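Local structure of probable benzoylformate decarboxylase (Rhodococcus jostii, 7ORX) at residues R43-L48 and A416-P421; I146-L151 and G155-S160; A367-D372 and Q424-I429. The protein binds thiamine diphosphate and belongs to the thiamine diphosphate-dependent enzymes, whose chains fold into three domains, each with a parallel sheet. All blocks are in the same frame, centred on the assembly; numbering follows the deposited sequence.

Contact 1 (R43-L48 and A416-P421); sequences RYVLGL and AQLASP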
ATOM      1  N   ARG C  43      24.058  15.914 -19.734  1.00 82.08           N
ATOM      2  CA  ARG C  43      25.161  15.037 -19.291  1.00 81.81           C
ATOM      3  C   ARG C  43      24.609  13.890 -18.468  1.00 77.81           C
ATOM      4  O   ARG C  43      23.816  14.140 -17.606  1.00 77.40           O
ATOM      5  CB  ARG C  43      26.274  15.801 -18.571  1.00 84.16           C
ATOM      6  CG  ARG C  43      25.941  16.602 -17.321  1.00 84.66           C
ATOM      7  CD  ARG C  43      27.225  17.431 -17.145  1.00 88.76           C
ATOM      8  NE  ARG C  43      27.683  17.887 -15.830  1.00 90.80           N
ATOM      9  CZ  ARG C  43      27.131  18.860 -15.120  1.00 93.48           C
ATOM     10  NH1 ARG C  43      26.051  19.478 -15.558  1.00 97.62           N
ATOM     11  NH2 ARG C  43      27.642  19.213 -13.962  1.00 95.03           N
ATOM     12  N   TYR C  44      25.012  12.668 -18.790  1.00 76.75           N
ATOM     13  CA  TYR C  44      24.650  11.458 -18.029  1.00 75.52           C
ATOM     14  C   TYR C  44      25.813  11.142 -17.088  1.00 75.00           C
ATOM     15  O   TYR C  44      26.988  11.168 -17.511  1.00 77.66           O
ATOM     16  CB  TYR C  44      24.352  10.320 -18.994  1.00 76.98           C
ATOM     17  CG  TYR C  44      23.799   9.067 -18.375  1.00 77.97           C
ATOM     18  CD1 TYR C  44      22.442   8.899 -18.155  1.00 78.09           C
ATOM     19  CD2 TYR C  44      24.640   8.023 -18.047  1.00 81.36           C
ATOM     20  CE1 TYR C  44      21.934   7.715 -17.633  1.00 79.55           C
ATOM     21  CE2 TYR C  44      24.162   6.844 -17.493  1.00 82.53           C
ATOM     22  CZ  TYR C  44      22.797   6.673 -17.317  1.00 81.68           C
ATOM     23  OH  TYR C  44      22.358   5.496 -16.768  1.00 82.15           O
ATOM     24  N   VAL C  45      25.519  10.885 -15.822  1.00 72.07           N
ATOM     25  CA  VAL C  45      26.568  10.517 -14.842  1.00 71.52           C
ATOM     26  C   VAL C  45      26.300   9.080 -14.384  1.00 70.59           C
ATOM     27  O   VAL C  45      25.363   8.833 -13.672  1.00 69.53           O
ATOM     28  CB  VAL C  45      26.603  11.527 -13.689  1.00 70.51           C
ATOM     29  CG1 VAL C  45      27.701  11.147 -12.731  1.00 71.40           C
ATOM     30  CG2 VAL C  45      26.796  12.959 -14.159  1.00 70.65           C
ATOM     31  N   LEU C  46      27.084   8.146 -14.865  1.00 72.43           N
ATOM     32  CA  LEU C  46      26.901   6.719 -14.529  1.00 73.48           C
ATOM     33  C   LEU C  46      27.466   6.446 -13.116  1.00 73.29           C
ATOM     34  O   LEU C  46      28.562   6.947 -12.786  1.00 73.72           O
ATOM     35  CB  LEU C  46      27.613   5.911 -15.622  1.00 75.33           C
ATOM     36  CG  LEU C  46      27.749   4.410 -15.395  1.00 75.79           C
ATOM     37  CD1 LEU C  46      26.388   3.731 -15.390  1.00 74.72           C
ATOM     38  CD2 LEU C  46      28.642   3.803 -16.466  1.00 77.98           C
ATOM     39  N   GLY C  47      26.730   5.676 -12.324  1.00 71.50           N
ATOM     40  CA  GLY C  47      27.189   5.062 -11.067  1.00 70.80           C
ATOM     41  C   GLY C  47      27.045   3.553 -11.168  1.00 71.52           C
ATOM     42  O   GLY C  47      26.122   3.102 -11.880  1.00 68.74           O
ATOM     43  N   LEU C  48      27.968   2.780 -10.565  1.00 75.03           N
ATOM     44  CA  LEU C  48      28.037   1.303 -10.780  1.00 76.40           C
ATOM     45  C   LEU C  48      26.989   0.565  -9.940  1.00 77.01           C
ATOM     46  O   LEU C  48      26.905  -0.675 -10.084  1.00 77.25           O
ATOM     47  CB  LEU C  48      29.430   0.818 -10.422  1.00 77.13           C
ATOM     48  CG  LEU C  48      30.539   1.484 -11.196  1.00 78.62           C
ATOM     49  CD1 LEU C  48      31.855   0.995 -10.699  1.00 81.92           C
ATOM     50  CD2 LEU C  48      30.444   1.155 -12.640  1.00 79.72           C
ATOM     51  N   ALA C 416      28.165  16.459  -4.763  1.00 71.60           N
ATOM     52  CA  ALA C 416      28.297  17.842  -4.255  1.00 73.87           C
ATOM     53  C   ALA C 416      29.436  18.532  -5.011  1.00 74.31           C
ATOM     54  O   ALA C 416      29.340  19.727  -5.326  1.00 76.62           O
ATOM     55  CB  ALA C 416      28.582  17.809  -2.763  1.00 75.84           C
ATOM     56  N   GLN C 417      30.496  17.789  -5.267  1.00 73.00           N
ATOM     57  CA  GLN C 417      31.685  18.375  -5.903  1.00 74.77           C
ATOM     58  C   GLN C 417      31.338  18.704  -7.346  1.00 75.81           C
ATOM     59  O   GLN C 417      31.610  19.835  -7.753  1.00 81.57           O
ATOM     60  CB  GLN C 417      32.895  17.454  -5.831  1.00 74.20           C
ATOM     61  CG  GLN C 417      34.136  18.128  -6.379  1.00 74.11           C
ATOM     62  CD  GLN C 417      34.519  19.343  -5.570  1.00 72.87           C
ATOM     63  OE1 GLN C 417      35.266  19.233  -4.606  1.00 71.27           O
ATOM     64  NE2 GLN C 417      33.992  20.492  -5.957  1.00 70.39           N
ATOM     65  N   LEU C 418      30.704  17.778  -8.054  1.00 76.15           N
ATOM     66  CA  LEU C 418      30.222  17.981  -9.450  1.00 75.44           C
ATOM     67  C   LEU C 418      29.375  19.254  -9.557  1.00 73.24           C
ATOM     68  O   LEU C 418      29.405  19.901 -10.579  1.00 71.76           O
ATOM     69  CB  LEU C 418      29.421  16.748  -9.862  1.00 75.79           C
ATOM     70  CG  LEU C 418      28.928  16.771 -11.294  1.00 78.00           C
ATOM     71  CD1 LEU C 418      30.090  16.921 -12.265  1.00 77.54           C
ATOM     72  CD2 LEU C 418      28.082  15.544 -11.600  1.00 80.07           C
ATOM     73  N   ALA C 419      28.618  19.572  -8.522  1.00 73.57           N
ATOM     74  CA  ALA C 419      27.711  20.734  -8.472  1.00 74.97           C
ATOM     75  C   ALA C 419      28.476  21.987  -8.077  1.00 77.28           C
ATOM     76  O   ALA C 419      27.895  23.071  -8.152  1.00 77.43           O
ATOM     77  CB  ALA C 419      26.626  20.478  -7.464  1.00 73.92           C
ATOM     78  N   SER C 420      29.664  21.818  -7.506  1.00 82.52           N
ATOM     79  CA  SER C 420      30.406  22.888  -6.789  1.00 85.87           C
ATOM     80  C   SER C 420      31.677  23.227  -7.557  1.00 86.18           C
ATOM     81  O   SER C 420      32.742  22.756  -7.199  1.00 86.97           O
ATOM     82  CB  SER C 420      30.661  22.526  -5.352  1.00 83.29           C
ATOM     83  OG  SER C 420      29.761  23.237  -4.522  1.00 85.73           O
ATOM     84  N   PRO C 421      31.600  24.124  -8.572  1.00 86.10           N
ATOM     85  CA  PRO C 421      32.746  24.407  -9.425  1.00 86.57           C
ATOM     86  C   PRO C 421      33.824  25.225  -8.688  1.00 88.05           C
ATOM     87  O   PRO C 421      34.946  24.992  -8.990  1.00 90.13           O
ATOM     88  CB  PRO C 421      32.101  25.169 -10.598  1.00 85.05           C
ATOM     89  CG  PRO C 421      30.951  25.906  -9.984  1.00 83.85           C
ATOM     90  CD  PRO C 421      30.451  24.989  -8.891  1.00 84.43           C
TER
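Leu418 meets Val45 with its CD2 methyl and Arg43 with CD1 and the branch carbon CG, bringing helix 409-418 of the C-terminal thiamine-binding domain against strand 43-46 of the N-terminal one. The apolar part joins branch ends: Val45 and Leu418 reach toward each other tip to tip, with CG2 of Val45 3.9 Å from CD2 of Leu418. Leu418 holds CG opposite its backbone N (chi1 -177°), which extends it off the helix far enough to bridge backbones whose nearest CA atoms, of Val45 and Leu418, stay 9.9 Å apart. Valine suits this buried position on the strand, its branched beta carbon turning a methyl to the helix.

The second contact sets a charged group against a hydrocarbon. Arg43 and Leu418 come from opposite directions, the arginine chain extended from CG to NE, and NH2 of Arg43 lies 3.8 Å from both CD1 and CG of Leu418, with CD1 at the guanidinium edge near its plane. The carbonyl oxygen of Leu418 is also at that edge and in plane, though 3.9 Å from NH2 of Arg43, so any attraction is probably weak. Arginine fits this exposed position because its long chain spans the gap.

Around the contact, Phe24 of strand 22-25 touches both Val45 and Leu418, Met56 of helix 50-64 packs on Val45, and helix 440-447 lies alongside, Ser443 and Tyr447 hydrogen-bonding the backbone of Leu46.

Contact 2 (I146-L151 and G155-S160); sequences IHTALL and GPVYVS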
ATOM      1  N   ILE C 146       7.715  16.790 -11.236  1.00 66.48           N
ATOM      2  CA  ILE C 146       8.736  17.848 -10.964  1.00 67.12           C
ATOM      3  C   ILE C 146       8.101  18.898 -10.063  1.00 68.70           C
ATOM      4  O   ILE C 146       8.726  19.259  -9.083  1.00 69.69           O
ATOM      5  CB  ILE C 146       9.293  18.449 -12.255  1.00 67.10           C
ATOM      6  CG1 ILE C 146      10.122  17.406 -13.003  1.00 66.98           C
ATOM      7  CG2 ILE C 146      10.086  19.718 -11.974  1.00 67.04           C
ATOM      8  CD1 ILE C 146      10.264  17.683 -14.470  1.00 68.42           C
ATOM      9  N   HIS C 147       6.899  19.356 -10.362  1.00 69.55           N
ATOM     10  CA  HIS C 147       6.280  20.449  -9.568  1.00 71.99           C
ATOM     11  C   HIS C 147       6.105  19.992  -8.122  1.00 71.21           C
ATOM     12  O   HIS C 147       6.294  20.805  -7.185  1.00 71.80           O
ATOM     13  CB  HIS C 147       4.916  20.811 -10.139  1.00 73.84           C
ATOM     14  CG  HIS C 147       4.989  21.527 -11.435  1.00 76.41           C
ATOM     15  ND1 HIS C 147       5.799  22.630 -11.614  1.00 77.06           N
ATOM     16  CD2 HIS C 147       4.305  21.327 -12.592  1.00 78.45           C
ATOM     17  CE1 HIS C 147       5.622  23.074 -12.847  1.00 78.93           C
ATOM     18  NE2 HIS C 147       4.704  22.289 -13.465  1.00 79.95           N
ATOM     19  N   THR C 148       5.637  18.753  -7.993  1.00 70.86           N
ATOM     20  CA  THR C 148       5.385  18.052  -6.706  1.00 70.33           C
ATOM     21  C   THR C 148       6.711  17.975  -5.940  1.00 68.87           C
ATOM     22  O   THR C 148       6.719  18.317  -4.774  1.00 71.66           O
ATOM     23  CB  THR C 148       4.814  16.645  -6.924  1.00 69.37           C
ATOM     24  OG1 THR C 148       3.585  16.708  -7.646  1.00 70.41           O
ATOM     25  CG2 THR C 148       4.573  15.901  -5.634  1.00 69.00           C
ATOM     26  N   ALA C 149       7.798  17.520  -6.544  1.00 66.83           N
ATOM     27  CA  ALA C 149       9.108  17.441  -5.856  1.00 66.31           C
ATOM     28  C   ALA C 149       9.511  18.799  -5.254  1.00 65.76           C
ATOM     29  O   ALA C 149      10.062  18.757  -4.138  1.00 64.17           O
ATOM     30  CB  ALA C 149      10.151  16.907  -6.786  1.00 66.07           C
ATOM     31  N   LEU C 150       9.180  19.937  -5.882  1.00 65.78           N
ATOM     32  CA  LEU C 150       9.629  21.292  -5.464  1.00 66.72           C
ATOM     33  C   LEU C 150       8.603  21.986  -4.586  1.00 67.32           C
ATOM     34  O   LEU C 150       8.848  23.132  -4.151  1.00 67.05           O
ATOM     35  CB  LEU C 150       9.909  22.146  -6.692  1.00 68.16           C
ATOM     36  CG  LEU C 150      11.069  21.652  -7.542  1.00 69.31           C
ATOM     37  CD1 LEU C 150      10.994  22.186  -8.952  1.00 70.68           C
ATOM     38  CD2 LEU C 150      12.394  22.027  -6.915  1.00 70.29           C
ATOM     39  N   LEU C 151       7.517  21.310  -4.292  1.00 70.30           N
ATOM     40  CA  LEU C 151       6.401  21.941  -3.536  1.00 74.46           C
ATOM     41  C   LEU C 151       6.668  21.733  -2.053  1.00 75.38           C
ATOM     42  O   LEU C 151       6.877  20.593  -1.649  1.00 75.96           O
ATOM     43  CB  LEU C 151       5.083  21.291  -3.974  1.00 75.65           C
ATOM     44  CG  LEU C 151       3.930  22.234  -4.272  1.00 77.16           C
ATOM     45  CD1 LEU C 151       4.395  23.534  -4.922  1.00 77.99           C
ATOM     46  CD2 LEU C 151       2.934  21.486  -5.132  1.00 77.47           C
ATOM     47  N   GLY C 155      10.597  17.072  -1.639  1.00 65.22           N
ATOM     48  CA  GLY C 155      10.912  15.645  -1.451  1.00 63.78           C
ATOM     49  C   GLY C 155      10.915  14.834  -2.736  1.00 62.68           C
ATOM     50  O   GLY C 155      10.553  15.280  -3.816  1.00 63.11           O
ATOM     51  N   PRO C 156      11.376  13.586  -2.632  1.00 61.67           N
ATOM     52  CA  PRO C 156      11.506  12.723  -3.790  1.00 60.65           C
ATOM     53  C   PRO C 156      10.201  12.124  -4.318  1.00 59.98           C
ATOM     54  O   PRO C 156       9.289  11.830  -3.542  1.00 60.06           O
ATOM     55  CB  PRO C 156      12.443  11.615  -3.274  1.00 61.31           C
ATOM     56  CG  PRO C 156      12.167  11.551  -1.808  1.00 62.43           C
ATOM     57  CD  PRO C 156      11.845  12.965  -1.388  1.00 62.41           C
ATOM     58  N   VAL C 157      10.181  11.915  -5.630  1.00 59.22           N
ATOM     59  CA  VAL C 157       8.991  11.450  -6.415  1.00 59.49           C
ATOM     60  C   VAL C 157       9.472  10.329  -7.344  1.00 60.20           C
ATOM     61  O   VAL C 157      10.657  10.334  -7.699  1.00 60.42           O
ATOM     62  CB  VAL C 157       8.401  12.635  -7.196  1.00 58.07           C
ATOM     63  CG1 VAL C 157       8.106  13.773  -6.260  1.00 58.09           C
ATOM     64  CG2 VAL C 157       9.365  13.143  -8.237  1.00 57.73           C
ATOM     65  N   TYR C 158       8.609   9.405  -7.728  1.00 61.21           N
ATOM     66  CA  TYR C 158       8.998   8.246  -8.548  1.00 62.16           C
ATOM     67  C   TYR C 158       8.001   8.087  -9.685  1.00 64.00           C
ATOM     68  O   TYR C 158       6.841   8.181  -9.442  1.00 64.04           O
ATOM     69  CB  TYR C 158       8.989   6.994  -7.691  1.00 63.03           C
ATOM     70  CG  TYR C 158       9.390   5.703  -8.361  1.00 63.74           C
ATOM     71  CD1 TYR C 158      10.714   5.362  -8.569  1.00 63.49           C
ATOM     72  CD2 TYR C 158       8.439   4.758  -8.662  1.00 65.03           C
ATOM     73  CE1 TYR C 158      11.074   4.145  -9.128  1.00 64.79           C
ATOM     74  CE2 TYR C 158       8.775   3.533  -9.209  1.00 66.28           C
ATOM     75  CZ  TYR C 158      10.103   3.212  -9.425  1.00 66.45           C
ATOM     76  OH  TYR C 158      10.408   1.997  -9.972  1.00 68.26           O
ATOM     77  N   VAL C 159       8.493   7.835 -10.885  1.00 65.36           N
ATOM     78  CA  VAL C 159       7.681   7.662 -12.107  1.00 65.68           C
ATOM     79  C   VAL C 159       8.234   6.425 -12.808  1.00 66.78           C
ATOM     80  O   VAL C 159       9.414   6.462 -13.159  1.00 65.98           O
ATOM     81  CB  VAL C 159       7.782   8.902 -13.003  1.00 64.97           C
ATOM     82  CG1 VAL C 159       7.002   8.671 -14.269  1.00 65.99           C
ATOM     83  CG2 VAL C 159       7.311  10.152 -12.297  1.00 64.68           C
ATOM     84  N   SER C 160       7.422   5.387 -13.013  1.00 68.22           N
ATOM     85  CA  SER C 160       7.839   4.151 -13.734  1.00 69.32           C
ATOM     86  C   SER C 160       7.289   4.252 -15.143  1.00 68.42           C
ATOM     87  O   SER C 160       6.118   4.394 -15.225  1.00 70.55           O
ATOM     88  CB  SER C 160       7.354   2.901 -12.995  1.00 71.98           C
ATOM     89  OG  SER C 160       7.320   1.742 -13.813  1.00 73.65           O
TER
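Val157 turns its side chain toward Ala149, at the end of helix 138-149, and can be followed outward atom by atom. Its CB still stands 4.6 Å from CB of Ala149. Beyond it, CG1, set anti to the carbonyl carbon and beside the backbone N (chi1 -54°), reaches both the backbone N and CB of Ala149, at 3.8 Å each; it also comes within 4.2 Å of CG2 of Thr148, whose side chain crosses the valine at a slant. The other branch, CG2, lies 4.1 Å from CB of Ala149. Alanine suits this place because its single methyl lets the helix come close to the strand.

The pair belongs to a beta-alpha-beta unit in which helix 138-149 links strand 128-130 to its parallel neighbour 157-162, and the contact lies at the tight return from helix to strand. There the backbone takes over: Gly155 N donates to Ala149 O over 3.1 Å, nearly straight at 160° and in the carbonyl plane. Gly155 has phi and psi close to 180°, a fully extended shape that glycine adopts readily. Thr148, meanwhile, gives its methyl to Val157 while OG1 bonds back to Gln144 O within the helix, and Ala309 of a third subunit packs on it.

Contact 3 (A367-D372 and Q424-I429); sequences AGAPDD and QVIGLI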
ATOM      1  N   ALA C 367      42.980  23.946   9.760  1.00 79.83           N
ATOM      2  CA  ALA C 367      44.208  24.700   9.418  1.00 82.98           C
ATOM      3  C   ALA C 367      44.567  24.556   7.934  1.00 85.15           C
ATOM      4  O   ALA C 367      45.138  25.492   7.392  1.00 92.73           O
ATOM      5  CB  ALA C 367      45.327  24.213  10.291  1.00 85.25           C
ATOM      6  N   GLY C 368      44.286  23.419   7.298  1.00 85.26           N
ATOM      7  CA  GLY C 368      44.676  23.135   5.896  1.00 83.51           C
ATOM      8  C   GLY C 368      43.631  23.557   4.887  1.00 83.75           C
ATOM      9  O   GLY C 368      43.994  23.817   3.780  1.00 86.66           O
ATOM     10  N   ALA C 369      42.354  23.579   5.240  1.00 82.21           N
ATOM     11  CA  ALA C 369      41.238  23.566   4.271  1.00 81.43           C
ATOM     12  C   ALA C 369      40.867  24.994   3.953  1.00 82.04           C
ATOM     13  O   ALA C 369      40.902  25.839   4.829  1.00 82.19           O
ATOM     14  CB  ALA C 369      40.030  22.851   4.818  1.00 80.08           C
ATOM     15  N   PRO C 370      40.410  25.277   2.715  1.00 81.74           N
ATOM     16  CA  PRO C 370      39.948  26.622   2.372  1.00 81.16           C
ATOM     17  C   PRO C 370      38.814  27.127   3.276  1.00 82.18           C
ATOM     18  O   PRO C 370      38.009  26.325   3.717  1.00 83.07           O
ATOM     19  CB  PRO C 370      39.459  26.476   0.942  1.00 80.76           C
ATOM     20  CG  PRO C 370      40.175  25.257   0.409  1.00 81.23           C
ATOM     21  CD  PRO C 370      40.361  24.330   1.590  1.00 81.14           C
ATOM     22  N   ASP C 371      38.781  28.452   3.508  1.00 83.68           N
ATOM     23  CA  ASP C 371      37.721  29.238   4.201  1.00 85.14           C
ATOM     24  C   ASP C 371      36.313  28.684   3.868  1.00 83.21           C
ATOM     25  O   ASP C 371      35.427  28.702   4.731  1.00 81.44           O
ATOM     26  CB  ASP C 371      37.899  30.697   3.743  1.00 91.41           C
ATOM     27  CG  ASP C 371      37.228  31.800   4.542  1.00 96.72           C
ATOM     28  OD1 ASP C 371      37.644  31.982   5.746  1.00100.83           O
ATOM     29  OD2 ASP C 371      36.343  32.523   3.932  1.00 90.46           O
ATOM     30  N   ASP C 372      36.098  28.219   2.637  1.00 80.10           N
ATOM     31  CA  ASP C 372      34.753  27.986   2.061  1.00 79.74           C
ATOM     32  C   ASP C 372      34.608  26.527   1.635  1.00 75.39           C
ATOM     33  O   ASP C 372      33.759  26.245   0.776  1.00 75.91           O
ATOM     34  CB  ASP C 372      34.512  28.924   0.870  1.00 84.72           C
ATOM     35  CG  ASP C 372      35.447  28.728  -0.336  1.00 90.20           C
ATOM     36  OD1 ASP C 372      36.436  27.949  -0.236  1.00 93.02           O
ATOM     37  OD2 ASP C 372      35.175  29.337  -1.388  1.00 94.16           O
ATOM     38  N   GLN C 424      35.845  23.563  -2.666  1.00 72.80           N
ATOM     39  CA  GLN C 424      36.398  22.216  -2.433  1.00 72.29           C
ATOM     40  C   GLN C 424      35.432  21.441  -1.547  1.00 70.54           C
ATOM     41  O   GLN C 424      35.140  21.914  -0.460  1.00 69.81           O
ATOM     42  CB  GLN C 424      37.763  22.289  -1.764  1.00 73.32           C
ATOM     43  CG  GLN C 424      38.352  20.912  -1.529  1.00 74.64           C
ATOM     44  CD  GLN C 424      38.658  20.207  -2.829  1.00 74.92           C
ATOM     45  OE1 GLN C 424      39.599  20.570  -3.529  1.00 77.75           O
ATOM     46  NE2 GLN C 424      37.885  19.171  -3.130  1.00 73.33           N
ATOM     47  N   VAL C 425      34.950  20.299  -2.011  1.00 70.01           N
ATOM     48  CA  VAL C 425      34.219  19.341  -1.146  1.00 68.27           C
ATOM     49  C   VAL C 425      35.246  18.421  -0.485  1.00 67.61           C
ATOM     50  O   VAL C 425      36.074  17.821  -1.202  1.00 68.41           O
ATOM     51  CB  VAL C 425      33.176  18.548  -1.937  1.00 67.25           C
ATOM     52  CG1 VAL C 425      32.555  17.466  -1.083  1.00 66.84           C
ATOM     53  CG2 VAL C 425      32.102  19.466  -2.480  1.00 67.77           C
ATOM     54  N   ILE C 426      35.148  18.286   0.830  1.00 65.79           N
ATOM     55  CA  ILE C 426      35.939  17.321   1.628  1.00 66.15           C
ATOM     56  C   ILE C 426      34.980  16.324   2.252  1.00 64.94           C
ATOM     57  O   ILE C 426      34.153  16.736   3.038  1.00 65.46           O
ATOM     58  CB  ILE C 426      36.762  18.085   2.677  1.00 66.75           C
ATOM     59  CG1 ILE C 426      37.580  19.185   2.004  1.00 67.66           C
ATOM     60  CG2 ILE C 426      37.639  17.133   3.451  1.00 67.37           C
ATOM     61  CD1 ILE C 426      38.191  20.168   2.961  1.00 68.62           C
ATOM     62  N   GLY C 427      35.099  15.056   1.903  1.00 65.39           N
ATOM     63  CA  GLY C 427      34.363  13.953   2.542  1.00 66.41           C
ATOM     64  C   GLY C 427      35.079  13.510   3.798  1.00 68.11           C
ATOM     65  O   GLY C 427      36.323  13.340   3.738  1.00 72.53           O
ATOM     66  N   LEU C 428      34.363  13.391   4.915  1.00 68.15           N
ATOM     67  CA  LEU C 428      34.910  12.802   6.144  1.00 68.42           C
ATOM     68  C   LEU C 428      34.073  11.583   6.477  1.00 67.69           C
ATOM     69  O   LEU C 428      33.020  11.762   7.077  1.00 68.55           O
ATOM     70  CB  LEU C 428      34.830  13.861   7.237  1.00 69.25           C
ATOM     71  CG  LEU C 428      35.586  15.150   6.954  1.00 69.30           C
ATOM     72  CD1 LEU C 428      35.046  16.235   7.879  1.00 69.18           C
ATOM     73  CD2 LEU C 428      37.108  14.952   7.133  1.00 69.91           C
ATOM     74  N   ILE C 429      34.511  10.419   6.031  1.00 67.07           N
ATOM     75  CA  ILE C 429      33.716   9.165   6.017  1.00 67.26           C
ATOM     76  C   ILE C 429      34.386   8.240   7.011  1.00 68.83           C
ATOM     77  O   ILE C 429      35.595   8.173   6.982  1.00 69.11           O
ATOM     78  CB  ILE C 429      33.744   8.562   4.600  1.00 67.25           C
ATOM     79  CG1 ILE C 429      33.504   9.612   3.508  1.00 66.31           C
ATOM     80  CG2 ILE C 429      32.800   7.380   4.466  1.00 67.30           C
ATOM     81  CD1 ILE C 429      32.315  10.494   3.736  1.00 65.83           C
TER
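Ala369 and Ile426 meet in the C-terminal thiamine-binding domain, an alpha/beta fold around a parallel sheet, where the chain leaving helix 358-368 turns toward strand 374-378 and passes its neighbour, strand 425-430. The close side of the contact is apolar. Ile426 holds CG1 anti to its carbonyl carbon and continues nearly extended (chi2 168°), which carries CD1 to within 3.7 Å of CB of Ala369. Alanine, the first residue to leave the helical conformation, presents a small methyl that lies against Ile426, and the long, branched isoleucine fills the distance. Tyr375 of strand 374-378 and Phe510 of helix 503-515 each pack on both residues.

At the next residue, Pro370, the fit is slacker. CG of Pro370 comes no nearer than 4.4 Å to CB of Gln424, and both are partly exposed, although Leu514 of helix 503-515 touches the two. A proline suits the turn after a helix, since its ring restricts the backbone and it has no N-H to satisfy. Gln424 offers only its aliphatic base to the proline; its amide leads away, where NE2 bonds to Pro450 O and also donates to Val425 O at 3.0 Å, from 43° above that carbonyl's plane.

Along the chain, contact 2 lies inside the long loop closed by contact 1, while contact 3 crosses contact 1: 367-372 precedes 416-421, and 424-429 follows it. Contacts 1 and 2 share the N-terminal sheet, strand 43-46 at one outer edge and strand 157-162 near the other, with centres about 20 Å apart. Contacts 1 and 3, centres about 18 Å apart, touch where helix 409-418 runs on to strand 425-430: Gln417 OE1 accepts a probable hydrogen bond from Val425 N. The centres of contacts 2 and 3 lie about 32 Å apart on opposite sides of the chain's centre. Contact 3 lies on the C-terminal sheet, ordered 2-1-3-4-6-5 like the N-terminal one, and contact 1 joins the two domains.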